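Local coordinates for protein acetyltransferase (Escherichia coli, PDB 7BYY) that acetylates the amino group of aminoacyl-tRNAs, probably including glycyl-tRNA, with acetyl-CoA as donor, and belongs to a toxin-antitoxin system, at residues E124-I129 and L133-V138. The protein carries 1 engineered substitution. Numbering follows the deposited sequence.
Sequences EHVKII and LPIKGV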
loop_
_atom_site.group_PDB
_atom_site.type_symbol
_atom_site.label_atom_id
_atom_site.label_comp_id
_atom_site.label_asym_id
_atom_site.label_seq_id
_atom_site.Cartn_x
_atom_site.Cartn_y
_atom_site.Cartn_z
ATOM N N GLU A 124 -5.279 1.943 -13.310
ATOM C CA GLU A 124 -5.591 0.519 -13.321
ATOM C C GLU A 124 -4.722 -0.244 -12.332
ATOM O O GLU A 124 -5.181 -1.219 -11.724
ATOM C CB GLU A 124 -5.418 -0.050 -14.728
ATOM C CG GLU A 124 -6.128 -1.371 -14.939
ATOM C CD GLU A 124 -7.626 -1.199 -15.104
ATOM O OE1 GLU A 124 -8.036 -0.397 -15.973
ATOM O OE2 GLU A 124 -8.390 -1.864 -14.368
ATOM N N HIS A 125 -3.471 0.181 -12.154
ATOM C CA HIS A 125 -2.614 -0.460 -11.167
ATOM C C HIS A 125 -3.025 -0.092 -9.748
ATOM O O HIS A 125 -2.914 -0.924 -8.837
ATOM C CB HIS A 125 -1.155 -0.085 -11.413
ATOM C CG HIS A 125 -0.180 -0.990 -10.731
ATOM N ND1 HIS A 125 0.057 -2.280 -11.153
ATOM C CD2 HIS A 125 0.609 -0.797 -9.648
ATOM C CE1 HIS A 125 0.957 -2.840 -10.364
ATOM N NE2 HIS A 125 1.308 -1.960 -9.442
ATOM N N VAL A 126 -3.496 1.141 -9.543
ATOM C CA VAL A 126 -4.001 1.540 -8.233
ATOM C C VAL A 126 -5.200 0.686 -7.844
ATOM O O VAL A 126 -5.359 0.304 -6.678
ATOM C CB VAL A 126 -4.345 3.041 -8.230
ATOM C CG1 VAL A 126 -5.090 3.419 -6.962
ATOM C CG2 VAL A 126 -3.081 3.867 -8.362
ATOM N N LYS A 127 -6.055 0.358 -8.818
ATOM C CA LYS A 127 -7.186 -0.522 -8.544
ATOM C C LYS A 127 -6.711 -1.882 -8.046
ATOM O O LYS A 127 -7.280 -2.438 -7.098
ATOM C CB LYS A 127 -8.047 -0.673 -9.798
ATOM C CG LYS A 127 -9.250 -1.597 -9.648
ATOM C CD LYS A 127 -10.161 -1.489 -10.859
ATOM C CE LYS A 127 -11.032 -2.727 -11.023
ATOM N NZ LYS A 127 -11.817 -3.030 -9.791
ATOM N N ILE A 128 -5.663 -2.429 -8.668
ATOM C CA ILE A 128 -5.082 -3.679 -8.189
ATOM C C ILE A 128 -4.605 -3.517 -6.751
ATOM O O ILE A 128 -4.872 -4.359 -5.885
ATOM C CB ILE A 128 -3.935 -4.130 -9.112
ATOM C CG1 ILE A 128 -4.451 -4.381 -10.533
ATOM C CG2 ILE A 128 -3.234 -5.361 -8.536
ATOM C CD1 ILE A 128 -4.774 -5.829 -10.831
ATOM N N ILE A 129 -3.891 -2.423 -6.478
ATOM C CA ILE A 129 -3.379 -2.189 -5.132
ATOM C C ILE A 129 -4.526 -2.091 -4.136
ATOM O O ILE A 129 -4.444 -2.610 -3.015
ATOM C CB ILE A 129 -2.500 -0.926 -5.117
ATOM C CG1 ILE A 129 -1.257 -1.151 -5.983
ATOM C CG2 ILE A 129 -2.138 -0.542 -3.692
ATOM C CD1 ILE A 129 -0.422 0.087 -6.205
ATOM N N LEU A 133 -4.846 -4.036 -0.640
ATOM C CA LEU A 133 -4.670 -3.146 0.498
ATOM C C LEU A 133 -5.511 -1.893 0.291
ATOM O O LEU A 133 -5.259 -1.123 -0.646
ATOM C CB LEU A 133 -3.193 -2.786 0.677
ATOM C CG LEU A 133 -2.828 -1.947 1.903
ATOM C CD1 LEU A 133 -3.248 -2.647 3.188
ATOM C CD2 LEU A 133 -1.337 -1.659 1.909
ATOM N N PRO A 134 -6.510 -1.653 1.138
ATOM C CA PRO A 134 -7.386 -0.494 0.934
ATOM C C PRO A 134 -6.632 0.812 1.112
ATOM O O PRO A 134 -5.832 0.970 2.038
ATOM C CB PRO A 134 -8.466 -0.665 2.013
ATOM C CG PRO A 134 -8.352 -2.094 2.463
ATOM C CD PRO A 134 -6.906 -2.442 2.312
ATOM N N ILE A 135 -6.891 1.748 0.202
ATOM C CA ILE A 135 -6.324 3.086 0.272
ATOM C C ILE A 135 -7.439 4.088 0.006
ATOM O O ILE A 135 -8.470 3.763 -0.584
ATOM C CB ILE A 135 -5.146 3.277 -0.711
ATOM C CG1 ILE A 135 -5.551 2.956 -2.155
ATOM C CG2 ILE A 135 -3.977 2.399 -0.305
ATOM C CD1 ILE A 135 -6.197 4.102 -2.902
ATOM N N LYS A 136 -7.233 5.316 0.477
ATOM C CA LYS A 136 -8.245 6.353 0.324
ATOM C C LYS A 136 -8.157 7.078 -1.010
ATOM O O LYS A 136 -9.163 7.634 -1.465
ATOM C CB LYS A 136 -8.140 7.366 1.467
ATOM C CG LYS A 136 -8.589 6.814 2.809
ATOM C CD LYS A 136 -10.029 6.342 2.742
ATOM C CE LYS A 136 -10.485 5.765 4.067
ATOM N NZ LYS A 136 -11.964 5.600 4.088
ATOM N N GLY A 137 -6.993 7.078 -1.649
ATOM C CA GLY A 137 -6.850 7.750 -2.926
ATOM C C GLY A 137 -5.391 7.840 -3.324
ATOM O O GLY A 137 -4.564 7.039 -2.887
ATOM N N VAL A 138 -5.093 8.831 -4.159
ATOM C CA VAL A 138 -3.745 9.066 -4.659
ATOM C C VAL A 138 -3.335 10.490 -4.308
ATOM O O VAL A 138 -4.079 11.444 -4.570
ATOM C CB VAL A 138 -3.647 8.826 -6.176
ATOM C CG1 VAL A 138 -2.302 9.304 -6.703
ATOM C CG2 VAL A 138 -3.848 7.353 -6.491
#
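Ile129 meets Leu133 through the backbone, while Val126, one helical turn earlier, meets Val138 and Ile135 through its methyls; the pairing illustrates how a helix end and the chain that follows it can be joined by a backbone bond at one end and by methyl packing at the other. Leu133 N donates to Ile129 O at 2.8 Å, with an N-H...O angle of 160°. Since Leu133 is the first residue to depart from helical backbone angles, this i to i+4 bond carries the helical pattern across the exit.

Ile129 has more surface buried by the contact than any other residue, and its side chain is split between two directions. Its CG2 lies beside its own carbonyl carbon and approaches Leu133 O at 4.4 Å, whereas the CG1 branch, with chi1 -65° and an extended chi2, reaches out from the helix flank and carries CD1 away from 133-138.

Helix 114-132 is the connecting helix of a beta-alpha-beta unit in the GNAT fold, packed on the sheet between parallel strands 94-105 and 137-142. Within this unit Val126 straddles the turn and the new strand. Its CG2 touches Val138 CG2 at 4.0 Å, and its CG1 is only slightly farther from that same methyl, at 4.2 Å, which puts Val138 CG2 against both prongs of the valine fork. Ile135 arrives from the loop instead: its CD1 comes to 4.3 Å from Val126 CG1, so that the latter has an apolar neighbour on each of the two residues.

Val98 of the adjacent strand also packs on Ile129, and Ile177 and Leu100 pack on Val138. On the dimer side, Ala75 of the second subunit packs on both Leu133 and Ile135, and Leu133 of that subunit on Ile129.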